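Local coordinates for protein Tv2483 (Treponema vincentii, PDB 6DET) that binds L-arginine with high selectivity as a solute-binding lipoprotein and probably hands it to an ABC transporter for uptake, at residues E240-E245 with I261-F266; V126-G131 with A138-R143. One frame throughout, in Å; residues are numbered along the deposited sequence.

Contact 2 comes first along the chain and is complete before contact 1 begins, so the two follow in series. Their centres lie about 37 Å apart, on opposite sides of the centre of the chain, and their nearest atoms are about 20 Å from one another. Contact 2 (126-131 with 138-143) joins the end of strand 120-129 to the loop that leads into strand 143-148, while contact 1 (240-245 with 261-266) sets the end of helix 228-243 against the C-terminal tail. The fold is that of a family 3 solute-binding protein, two lobes with the arginine ligand between them, and the contacts occupy different lobes.

Contact 1 of 2, residues E240-E245 with I261-F266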
ATOM      1  N   GLU A 240      -0.461  21.073   3.664  1.00 34.47           N
ATOM      2  CA  GLU A 240       0.327  21.861   4.602  1.00 33.36           C
ATOM      3  C   GLU A 240       1.543  21.071   5.064  1.00 33.53           C
ATOM      4  O   GLU A 240       2.656  21.607   5.139  1.00 35.44           O
ATOM      5  CB  GLU A 240      -0.554  22.259   5.796  1.00 34.45           C
ATOM      6  CG  GLU A 240       0.129  23.077   6.898  1.00 45.04           C
ATOM      7  CD  GLU A 240      -0.796  23.361   8.096  1.00 51.82           C
ATOM      8  OE1 GLU A 240      -0.959  22.474   8.961  1.00 41.75           O
ATOM      9  OE2 GLU A 240      -1.373  24.470   8.166  1.00 52.41           O
ATOM     10  N   MET A 241       1.336  19.791   5.387  1.00 31.90           N
ATOM     11  CA  MET A 241       2.412  18.956   5.909  1.00 30.18           C
ATOM     12  C   MET A 241       3.452  18.643   4.842  1.00 30.76           C
ATOM     13  O   MET A 241       4.600  18.322   5.177  1.00 32.79           O
ATOM     14  CB  MET A 241       1.842  17.639   6.468  1.00 31.30           C
ATOM     15  CG  MET A 241       1.064  17.803   7.736  1.00 35.49           C
ATOM     16  SD  MET A 241       0.112  16.326   8.186  1.00 32.96           S
ATOM     17  CE  MET A 241       1.417  15.135   8.340  1.00 32.16           C
ATOM     18  N   ASN A 242       3.071  18.706   3.565  1.00 29.24           N
ATOM     19  CA  ASN A 242       4.038  18.456   2.500  1.00 33.21           C
ATOM     20  C   ASN A 242       4.828  19.711   2.191  1.00 34.17           C
ATOM     21  O   ASN A 242       6.052  19.654   2.032  1.00 33.37           O
ATOM     22  CB  ASN A 242       3.333  17.953   1.244  1.00 32.83           C
ATOM     23  CG  ASN A 242       4.282  17.244   0.305  1.00 32.48           C
ATOM     24  OD1 ASN A 242       4.875  16.235   0.673  1.00 33.38           O
ATOM     25  ND2 ASN A 242       4.454  17.781  -0.900  1.00 29.94           N
ATOM     26  N   GLU A 243       4.137  20.855   2.109  1.00 31.10           N
ATOM     27  CA  GLU A 243       4.811  22.114   1.794  1.00 31.97           C
ATOM     28  C   GLU A 243       5.772  22.514   2.896  1.00 31.43           C
ATOM     29  O   GLU A 243       6.830  23.085   2.613  1.00 38.05           O
ATOM     30  CB  GLU A 243       3.788  23.225   1.577  1.00 32.29           C
ATOM     31  CG  GLU A 243       4.388  24.642   1.514  1.00 32.63           C
ATOM     32  CD  GLU A 243       5.403  24.790   0.424  1.00 39.00           C
ATOM     33  OE1 GLU A 243       5.298  24.032  -0.548  1.00 35.31           O
ATOM     34  OE2 GLU A 243       6.280  25.689   0.524  1.00 35.59           O
ATOM     35  N   ASP A 244       5.420  22.245   4.161  1.00 32.91           N
ATOM     36  CA  ASP A 244       6.259  22.660   5.273  1.00 35.91           C
ATOM     37  C   ASP A 244       7.339  21.636   5.600  1.00 31.43           C
ATOM     38  O   ASP A 244       8.031  21.796   6.607  1.00 34.87           O
ATOM     39  CB  ASP A 244       5.419  22.995   6.521  1.00 35.49           C
ATOM     40  CG  ASP A 244       4.874  21.776   7.273  1.00 39.64           C
ATOM     41  OD1 ASP A 244       5.277  20.634   6.997  1.00 35.75           O
ATOM     42  OD2 ASP A 244       4.043  22.003   8.205  1.00 37.43           O
ATOM     43  N   GLU A 245       7.497  20.612   4.763  1.00 32.55           N
ATOM     44  CA  GLU A 245       8.604  19.647   4.754  1.00 40.23           C
ATOM     45  C   GLU A 245       8.437  18.561   5.807  1.00 35.80           C
ATOM     46  O   GLU A 245       9.345  17.710   5.943  1.00 33.33           O
ATOM     47  CB  GLU A 245       9.979  20.305   4.937  1.00 49.02           C
ATOM     48  CG  GLU A 245      10.484  20.977   3.661  1.00 76.31           C
ATOM     49  CD  GLU A 245      10.816  19.967   2.566  1.00100.65           C
ATOM     50  OE1 GLU A 245      11.590  19.027   2.846  1.00125.87           O
ATOM     51  OE2 GLU A 245      10.297  20.103   1.436  1.00103.78           O
ATOM     52  N   ILE A 261       4.977  12.722  -3.410  1.00 28.16           N
ATOM     53  CA  ILE A 261       4.489  13.368  -4.628  1.00 23.67           C
ATOM     54  C   ILE A 261       3.211  14.155  -4.376  1.00 24.84           C
ATOM     55  O   ILE A 261       2.424  14.364  -5.306  1.00 26.56           O
ATOM     56  CB  ILE A 261       4.292  12.367  -5.768  1.00 26.60           C
ATOM     57  CG1 ILE A 261       3.300  11.283  -5.397  1.00 30.18           C
ATOM     58  CG2 ILE A 261       5.660  11.768  -6.160  1.00 25.74           C
ATOM     59  CD1 ILE A 261       2.752  10.576  -6.587  1.00 28.30           C
ATOM     60  N   LEU A 262       2.971  14.571  -3.130  1.00 27.80           N
ATOM     61  CA  LEU A 262       1.728  15.248  -2.799  1.00 28.00           C
ATOM     62  C   LEU A 262       1.596  16.629  -3.420  1.00 30.08           C
ATOM     63  O   LEU A 262       0.504  17.214  -3.322  1.00 27.41           O
ATOM     64  CB  LEU A 262       1.599  15.369  -1.284  1.00 29.43           C
ATOM     65  CG  LEU A 262       1.058  14.112  -0.573  1.00 24.02           C
ATOM     66  CD1 LEU A 262       1.352  14.166   0.920  1.00 28.51           C
ATOM     67  CD2 LEU A 262      -0.475  13.919  -0.755  1.00 26.61           C
ATOM     68  N   ASN A 263       2.662  17.181  -4.011  1.00 26.10           N
ATOM     69  CA  ASN A 263       2.530  18.442  -4.738  1.00 27.52           C
ATOM     70  C   ASN A 263       2.239  18.233  -6.222  1.00 30.19           C
ATOM     71  O   ASN A 263       2.160  19.209  -6.975  1.00 31.67           O
ATOM     72  CB  ASN A 263       3.768  19.329  -4.526  1.00 27.07           C
ATOM     73  CG  ASN A 263       5.038  18.787  -5.208  1.00 30.65           C
ATOM     74  OD1 ASN A 263       5.155  17.584  -5.419  1.00 30.08           O
ATOM     75  ND2 ASN A 263       5.991  19.674  -5.519  1.00 33.41           N
ATOM     76  N   VAL A 264       2.036  16.988  -6.648  1.00 25.22           N
ATOM     77  CA  VAL A 264       1.590  16.702  -8.007  1.00 26.95           C
ATOM     78  C   VAL A 264       0.080  16.868  -8.061  1.00 32.90           C
ATOM     79  O   VAL A 264      -0.640  16.383  -7.174  1.00 33.35           O
ATOM     80  CB  VAL A 264       1.999  15.278  -8.432  1.00 25.94           C
ATOM     81  CG1 VAL A 264       1.398  14.958  -9.807  1.00 29.07           C
ATOM     82  CG2 VAL A 264       3.537  15.131  -8.416  1.00 27.19           C
ATOM     83  N   ARG A 265      -0.393  17.555  -9.095  1.00 32.77           N
ATOM     84  CA  ARG A 265      -1.818  17.764  -9.314  1.00 35.62           C
ATOM     85  C   ARG A 265      -2.365  16.699 -10.255  1.00 45.05           C
ATOM     86  O   ARG A 265      -1.853  16.509 -11.374  1.00 38.68           O
ATOM     87  CB  ARG A 265      -2.080  19.151  -9.885  1.00 40.53           C
ATOM     88  CG  ARG A 265      -1.739  20.311  -8.985  1.00 51.94           C
ATOM     89  CD  ARG A 265      -2.135  21.644  -9.689  1.00 82.96           C
ATOM     90  NE  ARG A 265      -1.276  22.021 -10.829  1.00130.61           N
ATOM     91  CZ  ARG A 265      -1.607  21.935 -12.123  1.00170.86           C
ATOM     92  NH1 ARG A 265      -2.791  21.475 -12.504  1.00257.03           N
ATOM     93  NH2 ARG A 265      -0.740  22.320 -13.053  1.00100.47           N
ATOM     94  N   PHE A 266      -3.403  16.012  -9.795  1.00 44.12           N
ATOM     95  CA  PHE A 266      -4.092  15.000 -10.565  1.00 46.79           C
ATOM     96  C   PHE A 266      -5.449  15.515 -10.962  1.00 58.65           C
ATOM     97  O   PHE A 266      -5.997  15.097 -11.979  1.00 63.08           O
ATOM     98  CB  PHE A 266      -4.222  13.715  -9.748  1.00 44.82           C
ATOM     99  CG  PHE A 266      -2.922  13.012  -9.544  1.00 46.90           C
ATOM    100  CD1 PHE A 266      -2.527  11.987 -10.392  1.00 44.66           C
ATOM    101  CD2 PHE A 266      -2.080  13.392  -8.520  1.00 40.88           C
ATOM    102  CE1 PHE A 266      -1.320  11.351 -10.200  1.00 44.27           C
ATOM    103  CE2 PHE A 266      -0.873  12.776  -8.330  1.00 39.20           C
ATOM    104  CZ  PHE A 266      -0.492  11.742  -9.165  1.00 39.69           C
ATOM    105  OXT PHE A 266      -5.992  16.381 -10.272  1.00 58.08           O
TER
HETATM  106  O   HOH W   1       6.081  16.557  -3.092  1.00 30.51           O
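Asn242, in the last turn of helix 228-243, lays its amide against Leu262 in the C-terminal tail. The close packing is here: CG of Asn242 stands 3.6 Å from CB of Leu262, and the two side chains pass at a slant. Asn242 extends its amide away from its own backbone N (chi1 -160°), which carries it off the helix toward the tail. Its OD1 accepts a hydrogen bond from Ser260 OG, just before the tail segment, while Leu262 continues onto Ile247 of helix 246-255 and onto Thr117 and Tyr119. Leucine suits this place, because its branched apolar side chain can touch all three together while its CB takes the Asn242 amide.

The ND2 side is looser. Asn263 comes no nearer than 3.6 Å, from its backbone N to Asn242 ND2, without a hydrogen bond. A water fills in: it accepts from Asn242 ND2 at 3.0 Å and donates a weak bond to Asn263 OD1 at 2.7 Å. Asn263 is exposed, within the type I turn from Ile261 to Val264, closed by Val264 N to Ile261 O at 3.0 Å.

With no direct hydrogen bond between the segments, the chemistry implies a modest surface joint. Asparagine suits it, since one short amide offers an acceptor to Ser260 and a donor to water, with its flat carbon centre packed against the CB of Leu262.

Contact 2 of 2, residues V126-G131 with A138-R143; sequences VVTLAG and AQLQNR
Leu140 meets Val126 tip to tip, one methyl of each making the closest approach between the 3-10 segment and the strand. Ahead of it in the chain, Gln139 serves its own loop: its OE1 takes hydrogen bonds from the backbone N atoms of Gln135 and Thr136, a use for which a long side chain ending in a carbonyl is well fitted.

Leu140 follows and carries the apolar contact. Its CG stands opposite the carbonyl carbon (chi1 -58°), sending both methyls toward strand 120-129. CD1 lies 3.7 Å from CG1 of Val126, and CD2 lies 4.1 Å from that same methyl. Farther along the strand, CG2 of Thr128 is 4.3 Å from Leu140 CD2, so threonine offers its methyl to this side. Ala189 of strand 189-193, a small residue, touches all three, and Leu163 adds to the cover over Leu140.

In this lobe of the solute-binding fold, the contact lies where the chain leaves the mixed sheet at the end of strand 120-129. That strand runs antiparallel to 189-193, which pairs in parallel with 143-148, and the loop returns the chain from the first to the last of these.

From Leu140 to Arg143 the chain makes a type II turn, with Asn142 at its third position in a left-handed backbone conformation, one that asparagine tolerates well. Arg143 then folds back, its long chain reaching the Gln139 carbonyl and also touching Tyr134 and Asp188. Its NE donates to O of Gln139 at 3.2 Å, almost straight at 175°, with the oxygen lying in the guanidinium plane at its edge.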
ATOM      1  N   VAL A 126       8.425  -8.378  -9.868  1.00 32.02           N
ATOM      2  CA  VAL A 126       8.432  -9.832  -9.730  1.00 33.08           C
ATOM      3  C   VAL A 126       9.778 -10.251  -9.166  1.00 34.94           C
ATOM      4  O   VAL A 126      10.833  -9.869  -9.697  1.00 39.27           O
ATOM      5  CB  VAL A 126       8.149 -10.531 -11.063  1.00 37.31           C
ATOM      6  CG1 VAL A 126       8.237 -12.048 -10.874  1.00 39.59           C
ATOM      7  CG2 VAL A 126       6.770 -10.141 -11.560  1.00 38.08           C
ATOM      8  N   VAL A 127       9.735 -11.050  -8.102  1.00 36.46           N
ATOM      9  CA  VAL A 127      10.925 -11.479  -7.380  1.00 35.63           C
ATOM     10  C   VAL A 127      11.040 -12.990  -7.507  1.00 40.49           C
ATOM     11  O   VAL A 127      10.038 -13.708  -7.402  1.00 37.34           O
ATOM     12  CB  VAL A 127      10.887 -11.042  -5.898  1.00 40.31           C
ATOM     13  CG1 VAL A 127      12.096 -11.573  -5.125  1.00 50.95           C
ATOM     14  CG2 VAL A 127      10.826  -9.493  -5.794  1.00 36.14           C
ATOM     15  N   THR A 128      12.262 -13.463  -7.768  1.00 45.48           N
ATOM     16  CA  THR A 128      12.563 -14.885  -7.861  1.00 46.64           C
ATOM     17  C   THR A 128      13.745 -15.189  -6.954  1.00 50.76           C
ATOM     18  O   THR A 128      14.328 -14.284  -6.348  1.00 53.61           O
ATOM     19  CB  THR A 128      12.890 -15.314  -9.302  1.00 47.42           C
ATOM     20  OG1 THR A 128      14.063 -14.626  -9.765  1.00 49.30           O
ATOM     21  CG2 THR A 128      11.749 -15.001 -10.226  1.00 44.86           C
ATOM     22  N   LEU A 129      14.104 -16.476  -6.875  1.00 45.55           N
ATOM     23  CA  LEU A 129      15.371 -16.867  -6.271  1.00 44.91           C
ATOM     24  C   LEU A 129      16.514 -16.569  -7.235  1.00 58.62           C
ATOM     25  O   LEU A 129      16.427 -16.871  -8.428  1.00 64.41           O
ATOM     26  CB  LEU A 129      15.348 -18.347  -5.909  1.00 55.25           C
ATOM     27  CG  LEU A 129      14.247 -18.765  -4.934  1.00 54.89           C
ATOM     28  CD1 LEU A 129      14.152 -20.262  -4.862  1.00 56.02           C
ATOM     29  CD2 LEU A 129      14.512 -18.186  -3.562  1.00 57.59           C
ATOM     30  N   ALA A 130      17.592 -15.980  -6.709  1.00 61.23           N
ATOM     31  CA  ALA A 130      18.614 -15.387  -7.566  1.00 71.69           C
ATOM     32  C   ALA A 130      19.426 -16.449  -8.273  1.00 65.85           C
ATOM     33  O   ALA A 130      20.003 -16.193  -9.338  1.00 69.06           O
ATOM     34  CB  ALA A 130      19.540 -14.491  -6.744  1.00101.95           C
ATOM     35  N   GLY A 131      19.472 -17.641  -7.710  1.00 50.06           N
ATOM     36  CA  GLY A 131      20.355 -18.663  -8.238  1.00 65.45           C
ATOM     37  C   GLY A 131      19.661 -19.507  -9.278  1.00 76.75           C
ATOM     38  O   GLY A 131      20.078 -20.634  -9.562  1.00 88.94           O
ATOM     39  N   ALA A 138       9.221 -13.357 -19.651  1.00 64.92           N
ATOM     40  CA  ALA A 138       8.872 -14.488 -20.505  1.00 73.84           C
ATOM     41  C   ALA A 138       9.255 -15.813 -19.866  1.00 52.85           C
ATOM     42  O   ALA A 138       8.628 -16.837 -20.147  1.00 56.41           O
ATOM     43  CB  ALA A 138       9.551 -14.348 -21.866  1.00109.61           C
ATOM     44  N   GLN A 139      10.285 -15.824 -19.023  1.00 50.21           N
ATOM     45  CA  GLN A 139      10.668 -17.051 -18.340  1.00 62.02           C
ATOM     46  C   GLN A 139       9.730 -17.400 -17.194  1.00 73.53           C
ATOM     47  O   GLN A 139       9.932 -18.431 -16.545  1.00 66.88           O
ATOM     48  CB  GLN A 139      12.092 -16.931 -17.814  1.00 55.83           C
ATOM     49  CG  GLN A 139      13.136 -16.893 -18.919  1.00 54.51           C
ATOM     50  CD  GLN A 139      14.498 -16.503 -18.406  1.00 47.16           C
ATOM     51  OE1 GLN A 139      14.642 -15.570 -17.611  1.00 53.00           O
ATOM     52  NE2 GLN A 139      15.512 -17.201 -18.872  1.00 55.35           N
ATOM     53  N   LEU A 140       8.728 -16.575 -16.926  1.00 74.32           N
ATOM     54  CA  LEU A 140       7.724 -16.893 -15.926  1.00 78.24           C
ATOM     55  C   LEU A 140       6.582 -17.718 -16.507  1.00 74.58           C
ATOM     56  O   LEU A 140       5.687 -18.130 -15.758  1.00 74.26           O
ATOM     57  CB  LEU A 140       7.176 -15.606 -15.300  1.00 82.34           C
ATOM     58  CG  LEU A 140       8.160 -14.643 -14.624  1.00 81.83           C
ATOM     59  CD1 LEU A 140       7.455 -13.354 -14.250  1.00109.89           C
ATOM     60  CD2 LEU A 140       8.815 -15.250 -13.394  1.00 63.73           C
ATOM     61  N   GLN A 141       6.595 -17.981 -17.815  1.00 69.38           N
ATOM     62  CA  GLN A 141       5.521 -18.746 -18.432  1.00 70.98           C
ATOM     63  C   GLN A 141       5.483 -20.155 -17.872  1.00 55.57           C
ATOM     64  O   GLN A 141       6.524 -20.781 -17.644  1.00 54.64           O
ATOM     65  CB  GLN A 141       5.688 -18.805 -19.946  1.00 99.11           C
ATOM     66  CG  GLN A 141       5.432 -17.499 -20.632  1.00129.16           C
ATOM     67  CD  GLN A 141       5.332 -17.659 -22.122  1.00163.22           C
ATOM     68  OE1 GLN A 141       4.710 -18.596 -22.616  1.00174.82           O
ATOM     69  NE2 GLN A 141       5.954 -16.747 -22.852  1.00181.62           N
ATOM     70  N   ASN A 142       4.262 -20.666 -17.669  1.00 51.12           N
ATOM     71  CA  ASN A 142       4.057 -22.009 -17.128  1.00 63.06           C
ATOM     72  C   ASN A 142       4.734 -22.140 -15.769  1.00 49.66           C
ATOM     73  O   ASN A 142       5.373 -23.149 -15.466  1.00 59.92           O
ATOM     74  CB  ASN A 142       4.561 -23.092 -18.090  1.00 83.37           C
ATOM     75  CG  ASN A 142       3.973 -22.966 -19.480  1.00102.65           C
ATOM     76  OD1 ASN A 142       4.689 -22.711 -20.447  1.00106.90           O
ATOM     77  ND2 ASN A 142       2.666 -23.152 -19.589  1.00109.22           N
ATOM     78  N   ARG A 143       4.620 -21.100 -14.959  1.00 49.17           N
ATOM     79  CA  ARG A 143       5.126 -21.098 -13.599  1.00 55.01           C
ATOM     80  C   ARG A 143       3.970 -20.823 -12.650  1.00 49.80           C
ATOM     81  O   ARG A 143       2.872 -20.457 -13.063  1.00 49.04           O
ATOM     82  CB  ARG A 143       6.206 -20.031 -13.403  1.00 71.86           C
ATOM     83  CG  ARG A 143       7.371 -20.101 -14.364  1.00 86.35           C
ATOM     84  CD  ARG A 143       8.319 -21.234 -14.059  1.00 85.85           C
ATOM     85  NE  ARG A 143       9.499 -21.128 -14.904  1.00 80.51           N
ATOM     86  CZ  ARG A 143      10.451 -22.051 -14.994  1.00 88.35           C
ATOM     87  NH1 ARG A 143      10.374 -23.169 -14.283  1.00 95.12           N
ATOM     88  NH2 ARG A 143      11.484 -21.851 -15.800  1.00 75.68           N
TER